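Local structure of undecaprenyl pyrophosphate synthase (3UGS) at the interface of chains A and B. The protein probably catalyses the condensation of isopentenyl diphosphate with an allylic diphosphate, building the long cis-polyprenyl chain of undecaprenyl diphosphate. Sequence-based numbering; all coordinates share one arbitrary frame. Chains: chain A/B, Undecaprenyl pyrophosphate synthase.

Contact 1 and contact 2 belong to the same two-fold dimer interface, their centres about 21 Å apart, and share no residue. The centre of contact 1 lies about 11 Å from the catalytic A:Asp15; this patch is polar, made by the 3-10 helix 62-65 and loops. The centre of contact 2 lies about 29 Å from A:Asp15. There helix 136-149 of chain B packs against helix 156-161 and the loop at A:Trp187. A:Ser182 and A:Asn183 of contact 1 lie a few positions before A:Trp187 in the same chain. The symmetry repeats both patches, so the dimer joins distant packing to contacts close to each active site.

Contact 1: the interface of chains A and B. Residues chain A 60, 62-63, 182-183; chain B 190-191, 223-224.
Carboxylate oxygen OE2 of A:Glu62 is gripped by two donors, one from each chain. Across the interface comes the phenol hydroxyl of B:Tyr191, whose OH, modelled 2.4 Å from A:Glu62 OE2, donates to the anti lone pair, away from the other oxygen. From its own chain the side-chain amide of A:Asn183 donates, ND2 standing 3.1 Å from A:Glu62 OE2 on a fairly straight bond (158° at H). ND2 approaches from above the carboxylate plane, and OE2 lies close to the amide plane of A:Asn183. Glutamate and tyrosine meet tip to tip, with carboxylate and ring nearly perpendicular. A:Glu62 manages this by a bend at chi2 (74°), while OE2 lies in the ring plane at the phenol edge. Two donors on one oxygen should favour the charged carboxylate.

The tyrosine ring is also sandwiched. A:Ser182 CA lies over one face near the rim, 3.6 Å from B:Tyr191 CE1, and B:Phe223 CA lies over the opposite face, also towards the rim. Just before the tyrosine, the carbonyl O of B:Ser190 receives the backbone N of A:Asn183 at 2.9 Å, the donor lying above the carbonyl plane. The same asparagine thus ties the partner's backbone to the glutamate that its amide steadies.

A second crossing uses A:Asn63, the proposed proton acceptor. Its ND2 reaches the carbonyl O of B:Gly224 at 3.1 Å, in plane and on a lone pair. Within chain A, the backbone N of A:Ser60 donates to A:Asn63 OD1 at 2.8 Å, so the side-chain amide is held at both ends. A:Ser60 OG accepts from the backbone N of A:Asn63 at 3.2 Å, tying the two residues together a second time. Since this homodimer's substrate-binding residues A:Ser60, A:Glu62 and A:Ser182 sit here, the partner's tyrosine and C-terminal segment probably help to shape the active site.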
loop_
_atom_site.group_PDB
_atom_site.type_symbol
_atom_site.label_atom_id
_atom_site.label_comp_id
_atom_site.label_asym_id
_atom_site.label_seq_id
_atom_site.Cartn_x
_atom_site.Cartn_y
_atom_site.Cartn_z
ATOM N N SER A 60 5.355 -10.041 11.369
ATOM C CA SER A 60 4.033 -9.472 11.188
ATOM C C SER A 60 2.955 -10.213 11.924
ATOM O O SER A 60 3.193 -11.273 12.477
ATOM C CB SER A 60 3.666 -9.431 9.706
ATOM O OG SER A 60 3.525 -10.746 9.210
ATOM N N GLU A 62 0.330 -11.667 10.606
ATOM C CA GLU A 62 0.057 -12.924 9.817
ATOM C C GLU A 62 1.130 -14.022 10.008
ATOM O O GLU A 62 0.841 -15.214 9.940
ATOM C CB GLU A 62 -0.078 -12.651 8.320
ATOM C CG GLU A 62 -1.310 -11.861 7.946
ATOM C CD GLU A 62 -1.148 -10.391 8.356
ATOM O OE1 GLU A 62 -1.983 -9.908 9.160
ATOM O OE2 GLU A 62 -0.140 -9.746 7.903
ATOM N N ASN A 63 2.352 -13.576 10.257
ATOM C CA ASN A 63 3.503 -14.468 10.529
ATOM C C ASN A 63 3.230 -15.434 11.691
ATOM O O ASN A 63 3.882 -16.478 11.841
ATOM C CB ASN A 63 4.796 -13.703 10.822
ATOM C CG ASN A 63 5.410 -13.055 9.574
ATOM O OD1 ASN A 63 6.193 -12.095 9.681
ATOM N ND2 ASN A 63 5.074 -13.557 8.416
ATOM N N SER A 182 2.935 -6.681 1.692
ATOM C CA SER A 182 2.659 -7.612 2.777
ATOM C C SER A 182 2.346 -6.931 4.102
ATOM O O SER A 182 3.052 -7.086 5.080
ATOM C CB SER A 182 3.820 -8.569 2.955
ATOM O OG SER A 182 3.865 -9.418 1.842
ATOM N N ASN A 183 1.268 -6.171 4.108
ATOM C CA ASN A 183 0.729 -5.530 5.348
ATOM C C ASN A 183 1.738 -4.632 6.066
ATOM O O ASN A 183 1.726 -4.480 7.289
ATOM C CB ASN A 183 0.213 -6.590 6.325
ATOM C CG ASN A 183 -0.961 -6.103 7.174
ATOM O OD1 ASN A 183 -1.503 -5.030 6.939
ATOM N ND2 ASN A 183 -1.348 -6.891 8.170
ATOM N N SER B 190 -3.166 -5.149 0.963
ATOM C CA SER B 190 -2.154 -5.499 1.987
ATOM C C SER B 190 -1.356 -6.650 1.440
ATOM O O SER B 190 -0.143 -6.672 1.578
ATOM C CB SER B 190 -2.684 -5.856 3.395
ATOM O OG SER B 190 -3.563 -6.974 3.421
ATOM N N TYR B 191 -2.039 -7.617 0.837
ATOM C CA TYR B 191 -1.330 -8.762 0.188
ATOM C C TYR B 191 -1.404 -8.835 -1.323
ATOM O O TYR B 191 -1.066 -9.842 -1.918
ATOM C CB TYR B 191 -1.731 -10.103 0.799
ATOM C CG TYR B 191 -1.062 -10.254 2.141
ATOM C CD1 TYR B 191 0.250 -10.667 2.232
ATOM C CD2 TYR B 191 -1.720 -9.872 3.304
ATOM C CE1 TYR B 191 0.896 -10.725 3.445
ATOM C CE2 TYR B 191 -1.086 -9.954 4.527
ATOM C CZ TYR B 191 0.229 -10.355 4.594
ATOM O OH TYR B 191 0.844 -10.461 5.832
ATOM N N PHE B 223 0.452 -15.169 1.795
ATOM C CA PHE B 223 -0.406 -14.374 2.728
ATOM C C PHE B 223 0.152 -14.350 4.166
ATOM O O PHE B 223 -0.578 -14.468 5.174
ATOM C CB PHE B 223 -1.867 -14.898 2.730
ATOM C CG PHE B 223 -2.540 -14.770 1.396
ATOM C CD1 PHE B 223 -3.006 -13.553 0.960
ATOM C CD2 PHE B 223 -2.617 -15.856 0.534
ATOM C CE1 PHE B 223 -3.597 -13.423 -0.292
ATOM C CE2 PHE B 223 -3.196 -15.733 -0.720
ATOM C CZ PHE B 223 -3.703 -14.514 -1.128
ATOM N N GLY B 224 1.470 -14.237 4.223
ATOM C CA GLY B 224 2.248 -14.247 5.491
ATOM C C GLY B 224 2.431 -15.586 6.192
ATOM O O GLY B 224 3.036 -15.622 7.270
#

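Contact 2: the interface of chains A and B. Residues chain A 154-156, 159-160, 187; chain B 137-138, 140-141.
Cation-pi and CH-pi contacts of an arginine on an indole form the core of this contact of helix 136-149 with helix 156-161 and the A:Trp187 loop, which helps to hold the homodimer together. B:Arg137, on helix 136-149, runs extended from CG to NE across one face of the A:Trp187 indole. Its guanidinium lies nearly parallel to the ring, 9° apart. NE sits 3.4 Å from the centroid of the five-membered ring of A:Trp187 as a cation-pi contact, and CG of the same arginine lies 3.7 Å from the six-membered centroid as a CH-pi contact. CD1 of A:Leu159 backs the opposite face towards the rim.

Hydrogen bonds fix both stacked groups. B:Arg137 NH2 donates to the backbone O of A:Trp187 at 2.7 Å, the acceptor lying at the guanidinium edge, in plane; a weaker bond from NE meets the same oxygen. The indole NE1 donates to A:Thr160 OG1 at 3.1 Å, and that hydroxyl donates in turn to the backbone O of A:Glu156, which should help to fix the ring's rotation.

The hydrophobic part is B:Ile141, whose CD1 lies 4.0 Å from A:Leu159 CB, while its CG2 packs near the backbone of A:Leu154 and A:Asn155.

Charged groups come close without a salt bridge: the A:Glu156 chain, extended beyond CG, crosses B:Arg137 at about a right angle, with CD 3.6 Å from the arginine CB. A water joins the chains here, lying 3.1 Å from both A:Glu156 OE2 and the backbone N of B:Asp138.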
loop_
_atom_site.group_PDB
_atom_site.type_symbol
_atom_site.label_atom_id
_atom_site.label_comp_id
_atom_site.label_asym_id
_atom_site.label_seq_id
_atom_site.Cartn_x
_atom_site.Cartn_y
_atom_site.Cartn_z
ATOM N N LEU A 154 -12.882 11.690 13.972
ATOM C CA LEU A 154 -12.316 10.601 13.187
ATOM C C LEU A 154 -12.120 11.077 11.754
ATOM O O LEU A 154 -13.011 11.105 10.943
ATOM C CB LEU A 154 -13.197 9.374 13.270
ATOM C CG LEU A 154 -12.581 8.062 12.792
ATOM C CD1 LEU A 154 -11.234 7.731 13.449
ATOM C CD2 LEU A 154 -13.556 6.908 13.026
ATOM N N ASN A 155 -10.912 11.508 11.488
ATOM C CA ASN A 155 -10.545 12.025 10.179
ATOM C C ASN A 155 -9.130 11.565 9.802
ATOM O O ASN A 155 -8.463 10.912 10.579
ATOM C CB ASN A 155 -10.747 13.543 10.115
ATOM C CG ASN A 155 -9.779 14.333 11.002
ATOM O OD1 ASN A 155 -8.727 13.856 11.446
ATOM N ND2 ASN A 155 -10.136 15.561 11.243
ATOM N N GLU A 156 -8.689 11.925 8.618
ATOM C CA GLU A 156 -7.355 11.509 8.131
ATOM C C GLU A 156 -6.187 11.983 8.975
ATOM O O GLU A 156 -5.256 11.224 9.230
ATOM C CB GLU A 156 -7.132 11.958 6.685
ATOM C CG GLU A 156 -7.611 10.914 5.696
ATOM C CD GLU A 156 -7.501 11.340 4.228
ATOM O OE1 GLU A 156 -6.370 11.556 3.725
ATOM O OE2 GLU A 156 -8.561 11.437 3.573
ATOM N N LEU A 159 -6.071 10.328 12.542
ATOM C CA LEU A 159 -5.699 8.924 12.484
ATOM C C LEU A 159 -4.208 8.801 12.195
ATOM O O LEU A 159 -3.508 8.029 12.788
ATOM C CB LEU A 159 -6.541 8.213 11.450
ATOM C CG LEU A 159 -6.343 6.768 10.972
ATOM C CD1 LEU A 159 -4.993 6.503 10.315
ATOM C CD2 LEU A 159 -6.595 5.818 12.109
ATOM N N THR A 160 -3.728 9.606 11.281
ATOM C CA THR A 160 -2.295 9.656 11.003
ATOM C C THR A 160 -1.471 9.863 12.265
ATOM O O THR A 160 -0.547 9.125 12.559
ATOM C CB THR A 160 -1.997 10.778 9.993
ATOM O OG1 THR A 160 -2.742 10.497 8.805
ATOM C CG2 THR A 160 -0.572 10.888 9.681
ATOM N N TRP A 187 -0.790 2.596 5.246
ATOM C CA TRP A 187 -1.299 3.973 5.370
ATOM C C TRP A 187 -0.232 5.000 5.000
ATOM O O TRP A 187 -0.423 5.925 4.202
ATOM C CB TRP A 187 -1.817 4.233 6.768
ATOM C CG TRP A 187 -2.376 5.615 6.971
ATOM C CD1 TRP A 187 -1.689 6.786 7.159
ATOM C CD2 TRP A 187 -3.782 5.979 7.027
ATOM N NE1 TRP A 187 -2.562 7.818 7.320
ATOM C CE2 TRP A 187 -3.822 7.385 7.274
ATOM C CE3 TRP A 187 -4.976 5.269 6.943
ATOM C CZ2 TRP A 187 -4.990 8.051 7.405
ATOM C CZ3 TRP A 187 -6.140 5.939 7.042
ATOM C CH2 TRP A 187 -6.159 7.313 7.288
ATOM N N ARG B 137 -7.297 6.339 2.079
ATOM C CA ARG B 137 -7.329 6.870 3.464
ATOM C C ARG B 137 -8.742 7.384 3.843
ATOM O O ARG B 137 -9.256 7.165 4.933
ATOM C CB ARG B 137 -6.323 8.010 3.648
ATOM C CG ARG B 137 -4.873 7.579 3.633
ATOM C CD ARG B 137 -3.940 8.734 3.934
ATOM N NE ARG B 137 -2.551 8.291 4.109
ATOM C CZ ARG B 137 -1.534 9.074 4.426
ATOM N NH1 ARG B 137 -1.747 10.324 4.632
ATOM N NH2 ARG B 137 -0.302 8.603 4.514
ATOM N N ASP B 138 -9.346 8.096 2.914
ATOM C CA ASP B 138 -10.744 8.590 3.074
ATOM C C ASP B 138 -11.681 7.400 3.200
ATOM O O ASP B 138 -12.491 7.333 4.111
ATOM C CB ASP B 138 -11.127 9.483 1.879
ATOM C CG ASP B 138 -12.586 9.929 1.883
ATOM O OD1 ASP B 138 -12.982 10.813 2.706
ATOM O OD2 ASP B 138 -13.337 9.390 1.016
ATOM N N ILE B 140 -11.132 4.345 4.189
ATOM C CA ILE B 140 -10.849 3.709 5.474
ATOM C C ILE B 140 -11.488 4.486 6.617
ATOM O O ILE B 140 -12.135 3.935 7.513
ATOM C CB ILE B 140 -9.341 3.567 5.730
ATOM C CG1 ILE B 140 -8.725 2.524 4.767
ATOM C CG2 ILE B 140 -9.040 3.103 7.153
ATOM C CD1 ILE B 140 -7.197 2.544 4.672
ATOM N N ILE B 141 -11.303 5.797 6.579
ATOM C CA ILE B 141 -11.971 6.696 7.566
ATOM C C ILE B 141 -13.498 6.538 7.531
ATOM O O ILE B 141 -14.164 6.379 8.562
ATOM C CB ILE B 141 -11.639 8.178 7.356
ATOM C CG1 ILE B 141 -10.152 8.430 7.685
ATOM C CG2 ILE B 141 -12.520 9.070 8.225
ATOM C CD1 ILE B 141 -9.733 8.110 9.120
HETATM O O HOH W 1 -7.903 10.033 0.941
#